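Local coordinates for glyoxalase-like domain protein (PDB 3P8A), which is of unknown function but, as a member of the glyoxalase-like VOC family, probably binds a small molecule in a pocket lined by its curved sheet, at residues His27-Ile32 with Tyr69-Asp74; Asp33-Phe38 with Phe59-Tyr64; Tyr103-Lys108 with Phe262-Ile267. All blocks are in the same frame, centred on the assembly; numbering follows the deposited sequence.

Contact 1 of 3, residues His27-Ile32 with Tyr69-Asp74; sequences HIIHYI and YIELLD
Residues H27-Y31 and Y69-L73 pair in parallel register, I28 opposite I70 and H30 opposite L72, as two buried central strands of the eight-stranded sheet. I28 O accepts E71 N and H30 N reaches E71 O, both at 2.8 Å; the ladder continues through L73 N to H30 O and I32 N to L73 O, whereas I28 N to Y69 O is a weak bond. On the face carrying H27, I29 and Y31, the H27 CB methylene sits 3.5 Å above the centre of the Y69 ring. The two rings are close to parallel, 18° apart, but slid so far that they barely overlap. In both residues CG stands between N and the carbonyl carbon (chi1 61° and 60°), which sends the rings out side by side. Strands 24-31 and 69-75 are the first and fourth in the chain, and their parallel pairing matches the 1-4-3-2 order of a VOC module. A water in the plane of the imidazole joins H27 NE2, at 2.6 Å, to E71 OE1, while E71 OE2 bonds N60. At the far end another water links Y31 OH to D74 OD1, and D74 OD2 accepts a hydrogen bond from L35 N.

Contact 2 of 3, residues Asp33-Phe38 with Phe59-Tyr64; sequences DQLDRF and FNKLGY
The F59 ring and the D36 carboxylate are the flat groups that meet here. Their side chains cross at about a right angle, yet the two planes differ by only 26°. D36 OD1 approaches F59 ring atom CE2 obliquely at 3.8 Å, and L35 CB comes to the same corner at 4.0 Å, so the loop meets the ring mainly at CE2, with D36 OD2 reaching on toward CZ. Next to it K61 supplies the polar part of the contact. K61 runs out almost fully extended and slides past L35 in the opposite sense, its aliphatic CD lying 4.0 Å from L35 CD1. The methylenes thus pack on leucine while the ammonium end reaches the backbone of the turn. There K61 NZ donates to F38 O at 2.7 Å, in the carbonyl plane, and to L35 O at 2.9 Å, with a long, weak third bond to D36 O. L35 O has a second donor in F38 N at 3.1 Å, a bond that closes the short turn whose residues 35-37 have helix-like backbone angles. One cation therefore gathers several carbonyls of this turn. D36 OD1, 5.3 Å from K61 NZ, may add a modest attraction without touching it. With CG anti to the backbone N (chi1 178°), L35 directs its branches toward strand 58-64. The loop leads from strand 24-31 to strand 48-53, a connection that is commonly helical in VOC modules. L35 and F38 also pack on L72 of strand 69-75, next to strand 58-64 in the sheet.

Contact 3 of 3, residues Tyr103-Lys108 with Phe262-Ile267; sequences YEQGFK and FIRGAI
Q105 OE1 is gripped from two directions, by the guanidinium of R264 and by the backbone N of D33. R264 NH1 donates at 2.8 Å, in the plane of the Q105 amide and onto a lone pair, although the N-H angle of 136° shows a bent bond. The amide and guanidinium planes stand 79° apart. R264 attains this position because its chain bends at chi2 (-78°), which brings CD to 3.3 Å from the same oxygen. Q105 NE2 turns to a bound buffer molecule. R264 and G265 are the central residues of a type I' turn from I263 to A266, the tight hairpin between strands 259-263 and 266-272 of the seven-stranded sheet, so the contact joins that sheet to strand 106-113 of the eight-stranded one. Glycine meets glycine at the turn, with the CA atoms of G106 and G265 4.0 Å apart, and a water lies between F107 N and G265 O. Beyond it, A266 CB lies over the centre of the F107 ring at 3.5 Å, a CH-pi contact, while I267 O comes to the ring's edge, 3.5 Å from CE2. Y268 and H30 also meet F107 edge-to-face.

Strand 24-31 ties the three contacts together. Contact 1 pairs it with strand 69-75, contact 3 involves its other neighbour, strand 106-113, and contact 2 lies on the loop that follows it. The centres of contact 1 and contact 2 are about 8 Å apart, of contact 1 and contact 3 about 9 Å, of contact 2 and contact 3 about 13 Å. H30 NE2 reaches R264 O at 2.8 Å, carrying contact 1 into the hairpin of contact 3. E71 OE2 lies 2.7 Å from N60 ND2, joining contacts 1 and 2 beside a glycerol that also touches Y69 and may mark a pocket. Contacts 2 and 3 meet apolarly, with F38 CE1 3.5 Å from I263 CD1.

Contact 1 of 3, residues His27-Ile32 with Tyr69-Asp74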
loop_
_atom_site.group_PDB
_atom_site.type_symbol
_atom_site.label_atom_id
_atom_site.label_comp_id
_atom_site.label_asym_id
_atom_site.label_seq_id
_atom_site.Cartn_x
_atom_site.Cartn_y
_atom_site.Cartn_z
ATOM N N HIS A 27 2.808 3.289 -2.092
ATOM C CA HIS A 27 2.410 2.185 -2.937
ATOM C C HIS A 27 1.226 1.430 -2.363
ATOM O O HIS A 27 0.865 1.638 -1.207
ATOM C CB HIS A 27 3.616 1.247 -3.258
ATOM C CG HIS A 27 4.269 0.588 -2.079
ATOM N ND1 HIS A 27 5.271 1.214 -1.361
ATOM C CD2 HIS A 27 4.084 -0.649 -1.571
ATOM C CE1 HIS A 27 5.664 0.341 -0.457
ATOM N NE2 HIS A 27 4.951 -0.777 -0.522
ATOM N N ILE A 28 0.564 0.635 -3.218
ATOM C CA ILE A 28 -0.521 -0.242 -2.839
ATOM C C ILE A 28 -0.035 -1.663 -3.104
ATOM O O ILE A 28 0.642 -1.900 -4.100
ATOM C CB ILE A 28 -1.883 0.093 -3.547
ATOM C CG1 ILE A 28 -3.018 -0.806 -3.016
ATOM C CG2 ILE A 28 -1.797 0.096 -5.092
ATOM C CD1 ILE A 28 -4.426 -0.222 -3.222
ATOM N N ILE A 29 -0.355 -2.592 -2.216
ATOM C CA ILE A 29 0.058 -3.987 -2.353
ATOM C C ILE A 29 -1.066 -4.823 -2.843
ATOM O O ILE A 29 -2.133 -4.860 -2.222
ATOM C CB ILE A 29 0.639 -4.558 -1.034
ATOM C CG1 ILE A 29 1.820 -3.703 -0.542
ATOM C CG2 ILE A 29 1.068 -6.036 -1.184
ATOM C CD1 ILE A 29 1.679 -3.336 0.853
ATOM N N HIS A 30 -0.795 -5.565 -3.922
ATOM C CA HIS A 30 -1.724 -6.517 -4.495
ATOM C C HIS A 30 -1.107 -7.930 -4.444
ATOM O O HIS A 30 -0.115 -8.190 -5.136
ATOM C CB HIS A 30 -2.111 -6.094 -5.923
ATOM C CG HIS A 30 -3.150 -6.957 -6.590
ATOM N ND1 HIS A 30 -3.571 -6.698 -7.889
ATOM C CD2 HIS A 30 -3.808 -8.051 -6.129
ATOM C CE1 HIS A 30 -4.471 -7.630 -8.169
ATOM N NE2 HIS A 30 -4.646 -8.472 -7.139
ATOM N N TYR A 31 -1.710 -8.841 -3.636
ATOM C CA TYR A 31 -1.273 -10.231 -3.546
ATOM C C TYR A 31 -1.817 -11.011 -4.752
ATOM O O TYR A 31 -3.020 -11.056 -4.951
ATOM C CB TYR A 31 -1.630 -10.903 -2.192
ATOM C CG TYR A 31 -1.513 -12.419 -2.211
ATOM C CD1 TYR A 31 -2.597 -13.226 -1.875
ATOM C CD2 TYR A 31 -0.342 -13.045 -2.639
ATOM C CE1 TYR A 31 -2.506 -14.619 -1.920
ATOM C CE2 TYR A 31 -0.269 -14.431 -2.776
ATOM C CZ TYR A 31 -1.348 -15.214 -2.392
ATOM O OH TYR A 31 -1.264 -16.578 -2.486
ATOM N N ILE A 32 -0.903 -11.570 -5.581
ATOM C CA ILE A 32 -1.221 -12.340 -6.791
ATOM C C ILE A 32 -0.524 -13.689 -6.742
ATOM O O ILE A 32 0.698 -13.733 -6.710
ATOM C CB ILE A 32 -0.875 -11.545 -8.097
ATOM C CG1 ILE A 32 -1.832 -10.350 -8.267
ATOM C CG2 ILE A 32 -0.939 -12.462 -9.350
ATOM C CD1 ILE A 32 -1.554 -9.437 -9.425
ATOM N N TYR A 69 3.664 3.686 -6.840
ATOM C CA TYR A 69 3.590 2.491 -7.665
ATOM C C TYR A 69 2.631 1.466 -7.134
ATOM O O TYR A 69 2.091 1.614 -6.045
ATOM C CB TYR A 69 4.999 1.863 -7.841
ATOM C CG TYR A 69 5.691 1.433 -6.569
ATOM C CD1 TYR A 69 5.741 0.091 -6.201
ATOM C CD2 TYR A 69 6.343 2.362 -5.753
ATOM C CE1 TYR A 69 6.396 -0.315 -5.037
ATOM C CE2 TYR A 69 7.009 1.964 -4.591
ATOM C CZ TYR A 69 7.021 0.627 -4.232
ATOM O OH TYR A 69 7.672 0.229 -3.094
ATOM N N ILE A 70 2.437 0.415 -7.923
ATOM C CA ILE A 70 1.658 -0.751 -7.552
ATOM C C ILE A 70 2.679 -1.842 -7.278
ATOM O O ILE A 70 3.507 -2.144 -8.149
ATOM C CB ILE A 70 0.675 -1.187 -8.676
ATOM C CG1 ILE A 70 -0.289 -0.027 -9.054
ATOM C CG2 ILE A 70 -0.109 -2.431 -8.213
ATOM C CD1 ILE A 70 -0.935 -0.147 -10.469
ATOM N N GLU A 71 2.614 -2.439 -6.082
ATOM C CA GLU A 71 3.461 -3.553 -5.735
ATOM C C GLU A 71 2.645 -4.820 -5.852
ATOM O O GLU A 71 1.690 -5.018 -5.106
ATOM C CB GLU A 71 4.082 -3.406 -4.338
ATOM C CG GLU A 71 5.116 -4.492 -4.059
ATOM C CD GLU A 71 5.575 -4.641 -2.624
ATOM O OE1 GLU A 71 4.882 -4.125 -1.721
ATOM O OE2 GLU A 71 6.589 -5.339 -2.395
ATOM N N LEU A 72 2.994 -5.669 -6.822
ATOM C CA LEU A 72 2.342 -6.968 -6.971
ATOM C C LEU A 72 3.221 -7.895 -6.172
ATOM O O LEU A 72 4.425 -7.865 -6.345
ATOM C CB LEU A 72 2.268 -7.412 -8.429
ATOM C CG LEU A 72 1.615 -6.484 -9.429
ATOM C CD1 LEU A 72 1.364 -7.224 -10.669
ATOM C CD2 LEU A 72 0.288 -5.867 -8.898
ATOM N N LEU A 73 2.653 -8.645 -5.261
ATOM C CA LEU A 73 3.412 -9.453 -4.322
ATOM C C LEU A 73 2.996 -10.896 -4.340
ATOM O O LEU A 73 1.811 -11.190 -4.433
ATOM C CB LEU A 73 3.251 -8.818 -2.892
ATOM C CG LEU A 73 4.094 -9.393 -1.712
ATOM C CD1 LEU A 73 5.601 -9.045 -1.864
ATOM C CD2 LEU A 73 3.577 -8.885 -0.376
ATOM N N ASP A 74 3.983 -11.822 -4.247
ATOM C CA ASP A 74 3.712 -13.255 -4.156
ATOM C C ASP A 74 4.704 -13.922 -3.183
ATOM O O ASP A 74 5.686 -13.312 -2.798
ATOM C CB ASP A 74 3.765 -13.909 -5.541
ATOM C CG ASP A 74 3.166 -15.319 -5.694
ATOM O OD1 ASP A 74 2.488 -15.806 -4.736
ATOM O OD2 ASP A 74 3.281 -15.886 -6.794
HETATM O O HOH W 1 5.483 -3.031 0.680
HETATM O O HOH W 2 0.880 -17.814 -3.860
#

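Contact 2 of 3, residues Asp33-Phe38 with Phe59-Tyr64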
loop_
_atom_site.group_PDB
_atom_site.type_symbol
_atom_site.label_atom_id
_atom_site.label_comp_id
_atom_site.label_asym_id
_atom_site.label_seq_id
_atom_site.Cartn_x
_atom_site.Cartn_y
_atom_site.Cartn_z
ATOM N N ASP A 33 -1.294 -14.783 -6.760
ATOM C CA ASP A 33 -0.715 -16.127 -6.772
ATOM C C ASP A 33 -0.107 -16.364 -8.166
ATOM O O ASP A 33 -0.665 -15.876 -9.135
ATOM C CB ASP A 33 -1.807 -17.175 -6.502
ATOM C CG ASP A 33 -1.328 -18.600 -6.679
ATOM O OD1 ASP A 33 -0.384 -18.995 -5.974
ATOM O OD2 ASP A 33 -1.915 -19.320 -7.504
ATOM N N GLN A 34 1.032 -17.099 -8.267
ATOM C CA GLN A 34 1.678 -17.368 -9.565
ATOM C C GLN A 34 1.998 -16.071 -10.305
ATOM O O GLN A 34 1.686 -15.900 -11.495
ATOM C CB GLN A 34 0.831 -18.329 -10.449
ATOM C CG GLN A 34 0.754 -19.751 -9.889
ATOM C CD GLN A 34 -0.232 -20.614 -10.640
ATOM O OE1 GLN A 34 -0.441 -20.472 -11.854
ATOM N NE2 GLN A 34 -0.849 -21.549 -9.931
ATOM N N LEU A 35 2.595 -15.125 -9.566
ATOM C CA LEU A 35 2.972 -13.804 -10.085
ATOM C C LEU A 35 3.950 -13.850 -11.268
ATOM O O LEU A 35 3.895 -12.957 -12.099
ATOM C CB LEU A 35 3.525 -12.937 -8.925
ATOM C CG LEU A 35 4.031 -11.528 -9.204
ATOM C CD1 LEU A 35 2.949 -10.647 -9.850
ATOM C CD2 LEU A 35 4.559 -10.910 -7.942
ATOM N N ASP A 36 4.816 -14.877 -11.369
ATOM C CA ASP A 36 5.769 -14.963 -12.490
ATOM C C ASP A 36 5.108 -15.039 -13.862
ATOM O O ASP A 36 5.693 -14.591 -14.846
ATOM C CB ASP A 36 6.705 -16.147 -12.341
ATOM C CG ASP A 36 7.865 -15.885 -11.419
ATOM O OD1 ASP A 36 8.395 -14.742 -11.440
ATOM O OD2 ASP A 36 8.292 -16.832 -10.729
ATOM N N ARG A 37 3.900 -15.619 -13.917
ATOM C CA ARG A 37 3.137 -15.798 -15.153
ATOM C C ARG A 37 2.332 -14.548 -15.485
ATOM O O ARG A 37 1.896 -14.367 -16.623
ATOM C CB ARG A 37 2.148 -16.975 -14.983
ATOM C CG ARG A 37 2.812 -18.338 -14.774
ATOM C CD ARG A 37 1.834 -19.375 -14.245
ATOM N NE ARG A 37 0.954 -19.892 -15.293
ATOM C CZ ARG A 37 1.261 -20.901 -16.106
ATOM N NH1 ARG A 37 0.399 -21.301 -17.031
ATOM N NH2 ARG A 37 2.436 -21.514 -16.004
ATOM N N PHE A 38 2.102 -13.717 -14.469
ATOM C CA PHE A 38 1.230 -12.558 -14.524
ATOM C C PHE A 38 1.709 -11.361 -15.315
ATOM O O PHE A 38 2.855 -10.947 -15.196
ATOM C CB PHE A 38 0.782 -12.154 -13.095
ATOM C CG PHE A 38 -0.236 -11.036 -13.048
ATOM C CD1 PHE A 38 -1.596 -11.312 -13.101
ATOM C CD2 PHE A 38 0.167 -9.710 -12.991
ATOM C CE1 PHE A 38 -2.535 -10.281 -13.091
ATOM C CE2 PHE A 38 -0.773 -8.676 -12.997
ATOM C CZ PHE A 38 -2.119 -8.969 -13.041
ATOM N N PHE A 59 8.345 -12.199 -3.104
ATOM C CA PHE A 59 8.941 -11.479 -4.238
ATOM C C PHE A 59 7.893 -10.596 -4.871
ATOM O O PHE A 59 6.696 -10.851 -4.723
ATOM C CB PHE A 59 9.547 -12.433 -5.290
ATOM C CG PHE A 59 8.583 -13.397 -5.941
ATOM C CD1 PHE A 59 8.182 -14.557 -5.284
ATOM C CD2 PHE A 59 8.122 -13.176 -7.233
ATOM C CE1 PHE A 59 7.297 -15.450 -5.890
ATOM C CE2 PHE A 59 7.232 -14.073 -7.844
ATOM C CZ PHE A 59 6.829 -15.203 -7.170
ATOM N N ASN A 60 8.329 -9.608 -5.630
ATOM C CA ASN A 60 7.389 -8.664 -6.221
ATOM C C ASN A 60 7.647 -8.299 -7.688
ATOM O O ASN A 60 8.667 -8.683 -8.262
ATOM C CB ASN A 60 7.289 -7.393 -5.312
ATOM C CG ASN A 60 8.591 -6.639 -5.071
ATOM O OD1 ASN A 60 9.632 -6.914 -5.677
ATOM N ND2 ASN A 60 8.576 -5.666 -4.189
ATOM N N LYS A 61 6.700 -7.579 -8.284
ATOM C CA LYS A 61 6.735 -7.020 -9.634
ATOM C C LYS A 61 6.141 -5.677 -9.424
ATOM O O LYS A 61 5.225 -5.536 -8.608
ATOM C CB LYS A 61 5.893 -7.809 -10.640
ATOM C CG LYS A 61 6.569 -9.025 -11.229
ATOM C CD LYS A 61 5.749 -9.498 -12.415
ATOM C CE LYS A 61 6.253 -10.792 -12.996
ATOM N NZ LYS A 61 5.282 -11.328 -13.986
ATOM N N LEU A 62 6.692 -4.665 -10.091
ATOM C CA LEU A 62 6.297 -3.286 -9.843
ATOM C C LEU A 62 5.733 -2.575 -11.030
ATOM O O LEU A 62 6.267 -2.666 -12.125
ATOM C CB LEU A 62 7.503 -2.517 -9.260
ATOM C CG LEU A 62 8.301 -3.287 -8.178
ATOM C CD1 LEU A 62 9.720 -2.799 -8.071
ATOM C CD2 LEU A 62 7.591 -3.247 -6.827
ATOM N N GLY A 63 4.600 -1.924 -10.801
ATOM C CA GLY A 63 3.910 -1.081 -11.759
ATOM C C GLY A 63 4.135 0.365 -11.355
ATOM O O GLY A 63 3.399 0.903 -10.521
ATOM N N TYR A 64 5.201 0.993 -11.901
ATOM C CA TYR A 64 5.513 2.385 -11.583
ATOM C C TYR A 64 4.542 3.326 -12.271
ATOM O O TYR A 64 4.379 3.277 -13.489
ATOM C CB TYR A 64 6.971 2.733 -11.946
ATOM C CG TYR A 64 8.002 2.023 -11.103
ATOM C CD1 TYR A 64 8.296 2.456 -9.816
ATOM C CD2 TYR A 64 8.719 0.944 -11.608
ATOM C CE1 TYR A 64 9.271 1.823 -9.044
ATOM C CE2 TYR A 64 9.698 0.305 -10.849
ATOM C CZ TYR A 64 9.971 0.750 -9.566
ATOM O OH TYR A 64 10.938 0.130 -8.807
#

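Contact 3 of 3, residues Tyr103-Lys108 with Phe262-Ile267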
loop_
_atom_site.group_PDB
_atom_site.type_symbol
_atom_site.label_atom_id
_atom_site.label_comp_id
_atom_site.label_asym_id
_atom_site.label_seq_id
_atom_site.Cartn_x
_atom_site.Cartn_y
_atom_site.Cartn_z
ATOM N N TYR A 103 -4.578 -16.484 2.374
ATOM C CA TYR A 103 -4.166 -16.589 0.959
ATOM C C TYR A 103 -5.236 -16.105 -0.034
ATOM O O TYR A 103 -5.243 -16.519 -1.192
ATOM C CB TYR A 103 -3.635 -18.011 0.621
ATOM C CG TYR A 103 -2.364 -18.379 1.361
ATOM C CD1 TYR A 103 -1.115 -18.142 0.797
ATOM C CD2 TYR A 103 -2.412 -19.006 2.600
ATOM C CE1 TYR A 103 0.061 -18.464 1.477
ATOM C CE2 TYR A 103 -1.243 -19.331 3.292
ATOM C CZ TYR A 103 -0.008 -19.061 2.724
ATOM O OH TYR A 103 1.155 -19.421 3.357
ATOM N N GLU A 104 -6.103 -15.195 0.414
ATOM C CA GLU A 104 -7.114 -14.560 -0.426
ATOM C C GLU A 104 -6.387 -13.479 -1.229
ATOM O O GLU A 104 -5.744 -12.604 -0.651
ATOM C CB GLU A 104 -8.212 -13.930 0.431
ATOM C CG GLU A 104 -9.136 -14.939 1.097
ATOM C CD GLU A 104 -9.938 -14.407 2.277
ATOM O OE1 GLU A 104 -10.148 -13.175 2.370
ATOM O OE2 GLU A 104 -10.371 -15.236 3.107
ATOM N N GLN A 105 -6.462 -13.562 -2.552
ATOM C CA GLN A 105 -5.802 -12.609 -3.451
ATOM C C GLN A 105 -6.544 -11.274 -3.481
ATOM O O GLN A 105 -7.755 -11.252 -3.276
ATOM C CB GLN A 105 -5.723 -13.198 -4.855
ATOM C CG GLN A 105 -4.876 -14.456 -4.898
ATOM C CD GLN A 105 -4.848 -15.038 -6.281
ATOM O OE1 GLN A 105 -4.108 -14.588 -7.155
ATOM N NE2 GLN A 105 -5.710 -15.995 -6.527
ATOM N N GLY A 106 -5.806 -10.196 -3.744
ATOM C CA GLY A 106 -6.345 -8.849 -3.819
ATOM C C GLY A 106 -5.464 -7.831 -3.144
ATOM O O GLY A 106 -4.352 -8.150 -2.698
ATOM N N PHE A 107 -5.949 -6.579 -3.086
ATOM C CA PHE A 107 -5.237 -5.509 -2.410
ATOM C C PHE A 107 -5.100 -5.856 -0.932
ATOM O O PHE A 107 -6.075 -6.273 -0.293
ATOM C CB PHE A 107 -5.947 -4.170 -2.610
ATOM C CG PHE A 107 -5.887 -3.610 -4.007
ATOM C CD1 PHE A 107 -4.688 -3.591 -4.714
ATOM C CD2 PHE A 107 -7.004 -3.007 -4.578
ATOM C CE1 PHE A 107 -4.619 -3.019 -5.973
ATOM C CE2 PHE A 107 -6.932 -2.407 -5.834
ATOM C CZ PHE A 107 -5.746 -2.445 -6.542
ATOM N N LYS A 108 -3.866 -5.773 -0.414
ATOM C CA LYS A 108 -3.576 -6.117 0.984
ATOM C C LYS A 108 -3.478 -4.899 1.901
ATOM O O LYS A 108 -3.959 -4.945 3.049
ATOM C CB LYS A 108 -2.278 -6.934 1.092
ATOM C CG LYS A 108 -2.321 -8.315 0.398
ATOM C CD LYS A 108 -3.187 -9.362 1.136
ATOM C CE LYS A 108 -4.510 -9.634 0.445
ATOM N NZ LYS A 108 -5.459 -10.369 1.362
ATOM N N PHE A 262 -11.278 -6.032 -13.217
ATOM C CA PHE A 262 -11.273 -6.858 -12.018
ATOM C C PHE A 262 -10.258 -7.927 -12.263
ATOM O O PHE A 262 -10.384 -8.707 -13.220
ATOM C CB PHE A 262 -12.621 -7.496 -11.621
ATOM C CG PHE A 262 -12.418 -8.526 -10.520
ATOM C CD1 PHE A 262 -12.379 -8.144 -9.183
ATOM C CD2 PHE A 262 -12.152 -9.859 -10.829
ATOM C CE1 PHE A 262 -12.158 -9.086 -8.181
ATOM C CE2 PHE A 262 -11.891 -10.796 -9.821
ATOM C CZ PHE A 262 -11.933 -10.414 -8.509
ATOM N N ILE A 263 -9.225 -7.958 -11.420
ATOM C CA ILE A 263 -8.175 -8.939 -11.588
ATOM C C ILE A 263 -7.578 -9.394 -10.274
ATOM O O ILE A 263 -7.188 -8.570 -9.445
ATOM C CB ILE A 263 -7.133 -8.457 -12.641
ATOM C CG1 ILE A 263 -6.124 -9.554 -12.998
ATOM C CG2 ILE A 263 -6.477 -7.113 -12.272
ATOM C CD1 ILE A 263 -5.623 -9.467 -14.479
ATOM N N ARG A 264 -7.579 -10.725 -10.058
ATOM C CA ARG A 264 -7.020 -11.393 -8.879
ATOM C C ARG A 264 -7.431 -10.748 -7.574
ATOM O O ARG A 264 -6.567 -10.467 -6.742
ATOM C CB ARG A 264 -5.472 -11.481 -8.983
ATOM C CG ARG A 264 -4.955 -12.149 -10.268
ATOM C CD ARG A 264 -5.067 -13.654 -10.225
ATOM N NE ARG A 264 -4.057 -14.280 -11.076
ATOM C CZ ARG A 264 -3.343 -15.350 -10.744
ATOM N NH1 ARG A 264 -3.506 -15.925 -9.557
ATOM N NH2 ARG A 264 -2.443 -15.841 -11.586
ATOM N N GLY A 265 -8.733 -10.513 -7.427
ATOM C CA GLY A 265 -9.352 -9.958 -6.225
ATOM C C GLY A 265 -9.282 -8.452 -6.038
ATOM O O GLY A 265 -9.759 -7.950 -5.020
ATOM N N ALA A 266 -8.699 -7.722 -6.999
ATOM C CA ALA A 266 -8.553 -6.273 -6.935
ATOM C C ALA A 266 -9.278 -5.572 -8.088
ATOM O O ALA A 266 -9.595 -6.200 -9.102
ATOM C CB ALA A 266 -7.077 -5.895 -6.920
ATOM N N ILE A 267 -9.638 -4.299 -7.893
ATOM C CA ILE A 267 -10.343 -3.533 -8.926
ATOM C C ILE A 267 -9.503 -2.339 -9.293
ATOM O O ILE A 267 -9.152 -1.547 -8.419
ATOM C CB ILE A 267 -11.791 -3.124 -8.537
ATOM C CG1 ILE A 267 -12.613 -4.355 -8.079
ATOM C CG2 ILE A 267 -12.499 -2.366 -9.706
ATOM C CD1 ILE A 267 -13.779 -4.021 -7.265
HETATM O O HOH W 3 -8.907 -6.223 -2.996
#